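PDB 3OTN: SusD superfamily protein from Parabacteroides distasonis, which probably binds nutrients, most likely carbohydrates, at the bacterial outer membrane. Local coordinates for residues A[199-203]-A[204-208]; A[423-426]-A[427-431]; A[93-96]-A[97-101]. All coordinates share one frame; numbering follows the deposited sequence.

Interaction 1. Residues A[199-203]-A[204-208]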
ATOM      1  N   LEU A 199     -12.379  -1.817  -8.970  1.00 21.73           N
ATOM      2  CA  LEU A 199     -13.037  -1.048  -7.922  1.00 20.89           C
ATOM      3  C   LEU A 199     -12.693   0.442  -8.043  1.00 20.81           C
ATOM      4  O   LEU A 199     -13.584   1.295  -7.939  1.00 22.26           O
ATOM      5  CB  LEU A 199     -12.644  -1.564  -6.530  1.00 20.92           C
ATOM      6  CG  LEU A 199     -13.196  -0.836  -5.302  1.00 18.53           C
ATOM      7  CD1 LEU A 199     -14.717  -0.811  -5.307  1.00 18.30           C
ATOM      8  CD2 LEU A 199     -12.570  -1.482  -3.987  1.00 17.31           C
ATOM      9  N   THR A 200     -11.421   0.745  -8.284  1.00 20.50           N
ATOM     10  CA  THR A 200     -10.934   2.127  -8.443  1.00 18.83           C
ATOM     11  C   THR A 200     -11.467   2.762  -9.717  1.00 20.39           C
ATOM     12  O   THR A 200     -11.896   3.919  -9.704  1.00 22.32           O
ATOM     13  CB  THR A 200      -9.378   2.187  -8.406  1.00 17.82           C
ATOM     14  OG1 THR A 200      -8.908   1.538  -7.215  1.00 18.93           O
ATOM     15  CG2 THR A 200      -8.845   3.638  -8.399  1.00 16.00           C
ATOM     16  N   TYR A 201     -11.456   2.000 -10.812  1.00 21.65           N
ATOM     17  CA  TYR A 201     -12.012   2.449 -12.101  1.00 20.08           C
ATOM     18  C   TYR A 201     -13.459   2.876 -11.984  1.00 20.36           C
ATOM     19  O   TYR A 201     -13.876   3.839 -12.622  1.00 24.64           O
ATOM     20  CB  TYR A 201     -11.878   1.329 -13.128  1.00 23.70           C
ATOM     21  CG  TYR A 201     -11.953   1.717 -14.586  1.00 22.46           C
ATOM     22  CD1 TYR A 201     -13.155   2.083 -15.166  1.00 30.94           C
ATOM     23  CD2 TYR A 201     -10.833   1.653 -15.404  1.00 23.76           C
ATOM     24  CE1 TYR A 201     -13.244   2.399 -16.504  1.00 32.73           C
ATOM     25  CE2 TYR A 201     -10.919   1.947 -16.767  1.00 28.78           C
ATOM     26  CZ  TYR A 201     -12.127   2.325 -17.307  1.00 25.39           C
ATOM     27  OH  TYR A 201     -12.257   2.620 -18.635  1.00 20.68           O
ATOM     28  N   ALA A 202     -14.222   2.179 -11.145  1.00 20.46           N
ATOM     29  CA  ALA A 202     -15.613   2.535 -10.875  1.00 20.59           C
ATOM     30  C   ALA A 202     -15.743   3.799 -10.021  1.00 23.56           C
ATOM     31  O   ALA A 202     -16.749   4.501 -10.107  1.00 23.31           O
ATOM     32  CB  ALA A 202     -16.361   1.381 -10.207  1.00 19.01           C
ATOM     33  N   GLY A 203     -14.738   4.069  -9.196  1.00 21.47           N
ATOM     34  CA  GLY A 203     -14.687   5.270  -8.364  1.00 23.04           C
ATOM     35  C   GLY A 203     -14.014   6.418  -9.081  1.00 22.49           C
ATOM     36  O   GLY A 203     -13.881   6.419 -10.310  1.00 21.28           O
ATOM     37  N   TYR A 204     -13.562   7.388  -8.314  1.00 22.21           N
ATOM     38  CA  TYR A 204     -12.916   8.574  -8.891  1.00 23.08           C
ATOM     39  C   TYR A 204     -11.431   8.325  -9.174  1.00 22.03           C
ATOM     40  O   TYR A 204     -10.782   7.576  -8.433  1.00 21.85           O
ATOM     41  CB  TYR A 204     -13.076   9.769  -7.969  1.00 23.57           C
ATOM     42  CG  TYR A 204     -14.502  10.291  -7.811  1.00 28.10           C
ATOM     43  CD1 TYR A 204     -15.086  11.149  -8.768  1.00 27.57           C
ATOM     44  CD2 TYR A 204     -15.242   9.996  -6.659  1.00 24.55           C
ATOM     45  CE1 TYR A 204     -16.377  11.670  -8.579  1.00 28.61           C
ATOM     46  CE2 TYR A 204     -16.528  10.490  -6.477  1.00 27.79           C
ATOM     47  CZ  TYR A 204     -17.091  11.308  -7.427  1.00 26.54           C
ATOM     48  OH  TYR A 204     -18.351  11.776  -7.185  1.00 30.79           O
ATOM     49  N   PRO A 205     -10.871   8.994 -10.205  1.00 23.53           N
ATOM     50  CA  PRO A 205     -11.526   9.989 -11.079  1.00 22.78           C
ATOM     51  C   PRO A 205     -12.384   9.449 -12.240  1.00 23.23           C
ATOM     52  O   PRO A 205     -13.182  10.218 -12.800  1.00 22.19           O
ATOM     53  CB  PRO A 205     -10.333  10.765 -11.669  1.00 24.32           C
ATOM     54  CG  PRO A 205      -9.257   9.741 -11.756  1.00 24.54           C
ATOM     55  CD  PRO A 205      -9.430   8.884 -10.514  1.00 22.35           C
ATOM     56  N   LEU A 206     -12.221   8.187 -12.637  1.00 21.06           N
ATOM     57  CA  LEU A 206     -12.789   7.740 -13.926  1.00 23.71           C
ATOM     58  C   LEU A 206     -14.322   7.540 -13.944  1.00 23.55           C
ATOM     59  O   LEU A 206     -14.947   7.752 -14.969  1.00 24.87           O
ATOM     60  CB  LEU A 206     -12.088   6.484 -14.448  1.00 19.92           C
ATOM     61  CG  LEU A 206     -10.613   6.624 -14.801  1.00 24.61           C
ATOM     62  CD1 LEU A 206     -10.135   5.269 -15.350  1.00 19.92           C
ATOM     63  CD2 LEU A 206     -10.349   7.777 -15.782  1.00 24.58           C
ATOM     64  N   GLN A 207     -14.888   7.111 -12.826  1.00 23.58           N
ATOM     65  CA  GLN A 207     -16.320   6.837 -12.681  1.00 24.93           C
ATOM     66  C   GLN A 207     -16.829   6.000 -13.826  1.00 25.06           C
ATOM     67  O   GLN A 207     -17.748   6.394 -14.528  1.00 21.13           O
ATOM     68  CB  GLN A 207     -17.103   8.133 -12.575  1.00 25.23           C
ATOM     69  CG  GLN A 207     -16.721   8.937 -11.360  1.00 35.50           C
ATOM     70  CD  GLN A 207     -17.638  10.138 -11.194  1.00 46.92           C
ATOM     71  OE1 GLN A 207     -17.465  11.168 -11.851  1.00 46.98           O
ATOM     72  NE2 GLN A 207     -18.611  10.008 -10.300  1.00 38.55           N
ATOM     73  N   GLY A 208     -16.179   4.863 -14.021  1.00 23.73           N
ATOM     74  CA  GLY A 208     -16.338   4.096 -15.226  1.00 25.12           C
ATOM     75  C   GLY A 208     -17.673   3.427 -15.441  1.00 23.40           C
ATOM     76  O   GLY A 208     -17.974   3.072 -16.555  1.00 26.27           O
TER
HETATM   77  O   HOH W   1     -10.626   5.837 -11.393  1.00 20.18           O
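L206 lays one methyl over the face of the Y201 ring. Its CD1 sits 3.8 Å from the ring centroid, close to the normal but shifted toward CD2 and CE2, which makes this a CH-pi contact. Y201 turns its ring out to this place with CG on the far side of CB from its own N (chi1 -160°). G208 comes to the ring edge instead, its CA 3.8 Å from Y201 CD1; a beta carbon at G208 would run straight into that ring atom.

The backbone holds the turn shut at two places. G208 N gives its hydrogen to Y201 O at 2.9 Å, and Q207 N gives its own to G203 O at 2.8 Å. Q207 CA adds a CH...O contact to A202 O. Water 1 links T200 O, to which it donates, with L206 N, from which it accepts. The chain bends back sharply enough for this with a cis peptide ahead of P205 and a left-handed backbone at Q207.

Further out, Y201 OH is hydrogen-bonded to D161, and its ring stacks on Y212 and meets Y160 edge-to-face. The turn follows helix 187-202 and leads into helix 210-225, while Y201 and L206 both pack against helix 156-172.

Interaction 2. Residues A[423-426]-A[427-431]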
ATOM      1  N   LYS A 423      -3.210   2.151   2.350  1.00 19.63           N
ATOM      2  CA  LYS A 423      -4.505   1.907   1.652  1.00 18.71           C
ATOM      3  C   LYS A 423      -5.491   3.050   1.761  1.00 20.37           C
ATOM      4  O   LYS A 423      -6.301   3.267   0.851  1.00 21.43           O
ATOM      5  CB  LYS A 423      -5.206   0.655   2.235  1.00 18.99           C
ATOM      6  CG  LYS A 423      -4.413  -0.622   2.155  1.00 25.11           C
ATOM      7  CD  LYS A 423      -4.127  -1.023   0.728  1.00 21.13           C
ATOM      8  CE  LYS A 423      -3.193  -2.240   0.687  1.00 27.44           C
ATOM      9  NZ  LYS A 423      -3.306  -2.860  -0.629  1.00 31.60           N
HETATM   10  N   MSE A 424      -5.453   3.730   2.910  1.00 19.71           N
HETATM   11  CA  MSE A 424      -6.426   4.739   3.277  1.00 19.66           C
HETATM   12  C   MSE A 424      -6.424   5.934   2.288  1.00 22.38           C
HETATM   13  O   MSE A 424      -7.497   6.428   1.896  1.00 17.52           O
HETATM   14  CB  MSE A 424      -6.144   5.198   4.721  1.00 17.39           C
HETATM   15  CG  MSE A 424      -7.100   6.184   5.283  1.00 18.02           C
HETATM   16 SE   MSE A 424      -6.503   6.794   7.043  0.75 17.99          SE
HETATM   17  CE  MSE A 424      -6.936   5.168   8.070  1.00 16.98           C
ATOM     18  N   TRP A 425      -5.238   6.423   1.921  1.00 19.83           N
ATOM     19  CA  TRP A 425      -5.154   7.592   1.029  1.00 20.40           C
ATOM     20  C   TRP A 425      -5.834   7.250  -0.320  1.00 21.12           C
ATOM     21  O   TRP A 425      -6.667   8.004  -0.805  1.00 22.55           O
ATOM     22  CB  TRP A 425      -3.720   8.062   0.813  1.00 18.16           C
ATOM     23  CG  TRP A 425      -3.637   9.297  -0.049  1.00 22.01           C
ATOM     24  CD1 TRP A 425      -3.072   9.382  -1.268  1.00 23.56           C
ATOM     25  CD2 TRP A 425      -4.212  10.579   0.216  1.00 19.75           C
ATOM     26  NE1 TRP A 425      -3.208  10.642  -1.773  1.00 23.95           N
ATOM     27  CE2 TRP A 425      -3.903  11.405  -0.883  1.00 27.59           C
ATOM     28  CE3 TRP A 425      -4.942  11.109   1.268  1.00 20.20           C
ATOM     29  CZ2 TRP A 425      -4.309  12.732  -0.954  1.00 26.33           C
ATOM     30  CZ3 TRP A 425      -5.353  12.413   1.204  1.00 30.39           C
ATOM     31  CH2 TRP A 425      -5.032  13.216   0.100  1.00 25.16           C
ATOM     32  N   PHE A 426      -5.498   6.094  -0.867  1.00 21.43           N
ATOM     33  CA  PHE A 426      -6.139   5.609  -2.104  1.00 22.10           C
ATOM     34  C   PHE A 426      -7.675   5.431  -1.963  1.00 21.70           C
ATOM     35  O   PHE A 426      -8.419   5.798  -2.875  1.00 21.80           O
ATOM     36  CB  PHE A 426      -5.500   4.299  -2.574  1.00 20.37           C
ATOM     37  CG  PHE A 426      -4.054   4.440  -3.045  1.00 22.04           C
ATOM     38  CD1 PHE A 426      -3.624   5.551  -3.753  1.00 20.51           C
ATOM     39  CD2 PHE A 426      -3.140   3.437  -2.765  1.00 18.73           C
ATOM     40  CE1 PHE A 426      -2.297   5.654  -4.196  1.00 29.45           C
ATOM     41  CE2 PHE A 426      -1.831   3.518  -3.194  1.00 24.12           C
ATOM     42  CZ  PHE A 426      -1.402   4.628  -3.915  1.00 22.00           C
ATOM     43  N   ASP A 427      -8.142   4.917  -0.824  1.00 19.81           N
ATOM     44  CA  ASP A 427      -9.609   4.890  -0.552  1.00 22.09           C
ATOM     45  C   ASP A 427     -10.255   6.305  -0.600  1.00 21.47           C
ATOM     46  O   ASP A 427     -11.308   6.523  -1.216  1.00 22.03           O
ATOM     47  CB  ASP A 427      -9.908   4.292   0.825  1.00 24.11           C
ATOM     48  CG  ASP A 427      -9.665   2.816   0.909  1.00 23.73           C
ATOM     49  OD1 ASP A 427      -9.349   2.130  -0.097  1.00 27.78           O
ATOM     50  OD2 ASP A 427      -9.828   2.311   2.046  1.00 29.93           O
HETATM   51  N   MSE A 428      -9.599   7.256   0.035  1.00 18.42           N
HETATM   52  CA  MSE A 428     -10.063   8.634   0.044  1.00 19.89           C
HETATM   53  C   MSE A 428     -10.160   9.216  -1.380  1.00 21.71           C
HETATM   54  O   MSE A 428     -11.120   9.910  -1.698  1.00 22.01           O
HETATM   55  CB  MSE A 428      -9.182   9.508   0.949  1.00 19.99           C
HETATM   56  CG  MSE A 428      -9.263   9.163   2.431  1.00 20.50           C
HETATM   57 SE   MSE A 428      -7.960  10.207   3.441  0.75 18.97          SE
HETATM   58  CE  MSE A 428      -8.419   9.753   5.291  1.00 19.44           C
ATOM     59  N   LEU A 429      -9.187   8.914  -2.230  1.00 17.84           N
ATOM     60  CA  LEU A 429      -9.181   9.439  -3.600  1.00 19.88           C
ATOM     61  C   LEU A 429     -10.295   8.811  -4.466  1.00 19.50           C
ATOM     62  O   LEU A 429     -10.944   9.516  -5.243  1.00 20.41           O
ATOM     63  CB  LEU A 429      -7.818   9.205  -4.255  1.00 21.36           C
ATOM     64  CG  LEU A 429      -6.614   9.967  -3.654  1.00 19.54           C
ATOM     65  CD1 LEU A 429      -5.363   9.692  -4.489  1.00 20.44           C
ATOM     66  CD2 LEU A 429      -6.870  11.519  -3.534  1.00 21.21           C
ATOM     67  N   ARG A 430     -10.524   7.508  -4.337  1.00 20.77           N
ATOM     68  CA  ARG A 430     -11.520   6.843  -5.176  1.00 23.47           C
ATOM     69  C   ARG A 430     -12.964   7.069  -4.728  1.00 24.53           C
ATOM     70  O   ARG A 430     -13.861   7.014  -5.567  1.00 21.00           O
ATOM     71  CB  ARG A 430     -11.197   5.344  -5.394  1.00 24.91           C
ATOM     72  CG  ARG A 430     -11.367   4.477  -4.206  1.00 21.20           C
ATOM     73  CD  ARG A 430     -10.947   3.037  -4.518  1.00 23.95           C
ATOM     74  NE  ARG A 430     -10.926   2.299  -3.271  1.00 21.99           N
ATOM     75  CZ  ARG A 430     -12.021   1.924  -2.603  1.00 24.27           C
ATOM     76  NH1 ARG A 430     -13.256   2.149  -3.090  1.00 21.73           N
ATOM     77  NH2 ARG A 430     -11.886   1.312  -1.447  1.00 23.52           N
ATOM     78  N   THR A 431     -13.181   7.364  -3.444  1.00 23.21           N
ATOM     79  CA  THR A 431     -14.508   7.702  -2.945  1.00 22.53           C
ATOM     80  C   THR A 431     -14.728   9.222  -2.901  1.00 24.39           C
ATOM     81  O   THR A 431     -15.863   9.663  -2.893  1.00 24.31           O
ATOM     82  CB  THR A 431     -14.746   7.139  -1.526  1.00 24.68           C
ATOM     83  OG1 THR A 431     -13.824   7.715  -0.581  1.00 22.52           O
ATOM     84  CG2 THR A 431     -14.588   5.641  -1.510  1.00 20.99           C
TER
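D427 N reaches back to K423 O at 3.0 Å, opening a run of four i to i+4 bonds that continues with M428 to M424, L429 to W425 and R430 to F426.

Along one flank, L429 leans over a face of the W425 indole, with CD1 3.6 Å from NE1 and CD2 3.8 Å from CZ2, so its two methyls lie along the NE1-CE2-CZ2 side of that face. M428, like M424 a selenomethionine, comes in at about a right angle, its SE 3.8 Å from W425 CE3 in an oblique Met-aromatic contact, while its CE lies 3.8 Å from M424 CG. With an alanine here in place of W425, L429 would probably lose the surface its methyls rest on, and the M428 selenium its aromatic neighbour.

On another side R430 NH2 forms a salt bridge with D427 OD1 at 3.0 Å, meeting it from above the carboxylate plane. R430 CG stands between N and C (chi1 71°), from where the extended chain carries the guanidinium to D427. Each charge has a second partner, R414 for D427 and E369 for R430. T431 N and OG1 both bond D427 O, from opposite faces of its plane. The arrangement is that of a short, buried alpha-helix, 424-431, in the RagB/SusD region, tied through ion pairs to helices 403-418 and 360-375.

Interaction 3. Residues A[93-96]-A[97-101]. With EDO (1,2-ethanediol), chain R.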
ATOM      1  N   CYS A  93      10.353  -4.065 -17.019  1.00 20.39           N
ATOM      2  CA  CYS A  93       9.284  -4.893 -17.543  1.00 17.56           C
ATOM      3  C   CYS A  93       9.202  -4.899 -19.055  1.00 18.50           C
ATOM      4  O   CYS A  93       8.964  -5.971 -19.657  1.00 16.67           O
ATOM      5  CB  CYS A  93       7.916  -4.487 -16.992  1.00 19.54           C
ATOM      6  SG  CYS A  93       7.685  -4.632 -15.195  1.00 20.82           S
ATOM      7  N   ASN A  94       9.320  -3.722 -19.680  1.00 18.79           N
ATOM      8  CA  ASN A  94       9.222  -3.628 -21.138  1.00 20.34           C
ATOM      9  C   ASN A  94      10.320  -4.419 -21.811  1.00 21.01           C
ATOM     10  O   ASN A  94      10.078  -5.131 -22.778  1.00 21.24           O
ATOM     11  CB  ASN A  94       9.215  -2.167 -21.620  1.00 20.34           C
ATOM     12  CG  ASN A  94       7.946  -1.411 -21.187  1.00 20.18           C
ATOM     13  OD1 ASN A  94       6.928  -2.031 -20.934  1.00 20.57           O
ATOM     14  ND2 ASN A  94       8.026  -0.071 -21.073  1.00 18.89           N
ATOM     15  N   LEU A  95      11.529  -4.328 -21.274  1.00 21.16           N
ATOM     16  CA  LEU A  95      12.666  -5.052 -21.829  1.00 21.34           C
ATOM     17  C   LEU A  95      12.543  -6.565 -21.581  1.00 21.26           C
ATOM     18  O   LEU A  95      12.825  -7.389 -22.473  1.00 19.16           O
ATOM     19  CB  LEU A  95      13.964  -4.481 -21.222  1.00 25.78           C
ATOM     20  CG  LEU A  95      15.330  -4.980 -21.702  1.00 39.06           C
ATOM     21  CD1 LEU A  95      15.391  -5.034 -23.228  1.00 36.63           C
ATOM     22  CD2 LEU A  95      16.440  -4.086 -21.124  1.00 46.67           C
ATOM     23  N   ALA A  96      12.129  -6.927 -20.365  1.00 18.99           N
ATOM     24  CA  ALA A  96      11.849  -8.313 -19.997  1.00 19.58           C
ATOM     25  C   ALA A  96      10.819  -8.964 -20.945  1.00 21.86           C
ATOM     26  O   ALA A  96      11.040 -10.084 -21.441  1.00 21.40           O
ATOM     27  CB  ALA A  96      11.340  -8.374 -18.512  1.00 18.58           C
ATOM     28  N   LEU A  97       9.718  -8.260 -21.225  1.00 21.51           N
ATOM     29  CA  LEU A  97       8.687  -8.786 -22.115  1.00 21.25           C
ATOM     30  C   LEU A  97       9.189  -8.916 -23.551  1.00 23.28           C
ATOM     31  O   LEU A  97       8.836  -9.878 -24.237  1.00 22.98           O
ATOM     32  CB  LEU A  97       7.400  -7.971 -22.049  1.00 21.54           C
ATOM     33  CG  LEU A  97       6.583  -8.080 -20.749  1.00 20.94           C
ATOM     34  CD1 LEU A  97       5.492  -6.980 -20.620  1.00 20.48           C
ATOM     35  CD2 LEU A  97       6.034  -9.478 -20.592  1.00 20.49           C
ATOM     36  N   GLN A  98      10.008  -7.974 -24.010  1.00 22.47           N
ATOM     37  CA  GLN A  98      10.571  -8.063 -25.372  1.00 24.92           C
ATOM     38  C   GLN A  98      11.480  -9.277 -25.471  1.00 24.81           C
ATOM     39  O   GLN A  98      11.329 -10.083 -26.375  1.00 26.33           O
ATOM     40  CB  GLN A  98      11.362  -6.822 -25.741  1.00 25.24           C
ATOM     41  CG  GLN A  98      11.917  -6.852 -27.171  1.00 25.95           C
ATOM     42  CD  GLN A  98      13.005  -5.825 -27.428  1.00 39.65           C
ATOM     43  OE1 GLN A  98      14.080  -5.866 -26.819  1.00 50.65           O
ATOM     44  NE2 GLN A  98      12.757  -4.936 -28.372  1.00 34.54           N
ATOM     45  N   LYS A  99      12.374  -9.448 -24.492  1.00 23.23           N
ATOM     46  CA  LYS A  99      13.314 -10.571 -24.528  1.00 23.21           C
ATOM     47  C   LYS A  99      12.641 -11.933 -24.291  1.00 23.61           C
ATOM     48  O   LYS A  99      12.957 -12.921 -24.988  1.00 25.30           O
ATOM     49  CB  LYS A  99      14.514 -10.347 -23.610  1.00 23.70           C
ATOM     50  CG  LYS A  99      15.405  -9.103 -23.967  1.00 31.07           C
ATOM     51  CD  LYS A  99      16.076  -9.283 -25.324  1.00 43.89           C
ATOM     52  CE  LYS A  99      17.194  -8.257 -25.610  1.00 47.90           C
ATOM     53  NZ  LYS A  99      17.291  -8.091 -27.094  1.00 51.38           N
ATOM     54  N   LEU A 100      11.694 -11.999 -23.360  1.00 20.98           N
ATOM     55  CA  LEU A 100      10.938 -13.253 -23.126  1.00 24.09           C
ATOM     56  C   LEU A 100      10.218 -13.776 -24.380  1.00 28.31           C
ATOM     57  O   LEU A 100      10.116 -14.995 -24.577  1.00 30.91           O
ATOM     58  CB  LEU A 100       9.967 -13.127 -21.951  1.00 19.66           C
ATOM     59  CG  LEU A 100      10.674 -13.103 -20.581  1.00 19.51           C
ATOM     60  CD1 LEU A 100       9.732 -12.580 -19.476  1.00 17.35           C
ATOM     61  CD2 LEU A 100      11.241 -14.491 -20.208  1.00 16.60           C
ATOM     62  N   GLY A 101       9.732 -12.861 -25.224  1.00 31.66           N
ATOM     63  CA  GLY A 101       9.075 -13.207 -26.480  1.00 34.20           C
ATOM     64  C   GLY A 101       9.996 -13.761 -27.547  1.00 36.75           C
ATOM     65  O   GLY A 101       9.518 -14.314 -28.520  1.00 42.08           O
TER
HETATM   66  C1  EDO R 631       7.278  -4.793 -24.358  1.00 38.42           C
HETATM   67  O1  EDO R 631       8.351  -4.480 -25.235  1.00 47.95           O
HETATM   68  C2  EDO R 631       5.971  -4.786 -25.136  1.00 51.20           C
HETATM   69  O2  EDO R 631       4.883  -4.444 -24.270  1.00 49.22           O
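The flat group in this contact is the side-chain amide of Q98, whose OE1 lies 3.9 Å from L95 CD1; the two side chains meet at a slant, and no aromatic ring takes part. Its NE2 has a weak hydrogen bond to E145. The second amide, on N94, sets out away from 97-101 and is held elsewhere, OD1 by R122 and ND2 weakly by I139 O.

L95 also runs alongside K99, pointing the same way, with CD1 4.1 Å from K99 CG. This pairing follows from the L95 torsion: CG lies opposite the backbone N (chi1 -175°), which turns the branch along the helix toward the next turn. K99 bends at chi2 and carries its charged end away, to a long, weak ion pair with E102.

Beneath these side chains the helix is regular. L97 N bonds C93 O at 2.9 Å, Q98 N bonds N94 O at 3.1 Å, and K99 and L100 reach back to L95 and A96 in the same way. N94 O takes a second hydrogen, from O1 of a bound 1,2-ethanediol at 3.1 Å; that molecule, probably from the crystallisation liquor, also bonds R122. L100 lies back over the preceding turn, with CG 3.2 Å from A96 O.

The surroundings divide between two helices and a loop. C93, L97 and L100 pack on helix 108-133, A96, K99 and L100 on helix 15-25, and L95 and Q98 touch V142, so this part of helix 79-100 packs with one side against helices 15-25 and 108-133, while L95 lies exposed.

Along the chain the order is interaction 3, then 1, then 2. Interactions 1 and 2 are neighbours, their centres 11 Å apart, and they touch: Y204 N probably bonds R430 O at 2.8 Å, while R430 also packs on L199 and T200. The end of helix 187-202 and its turn are thus joined to helix 424-431, more than two hundred residues later, linking an early helical part to the RagB/SusD region. Interaction 3 stands apart on helix 79-100, its nearest atoms about 19 Å from interaction 1 and about 17 Å from interaction 2. It belongs to the more peripheral packing, whereas 423-431 lies nearer the centre of the chain.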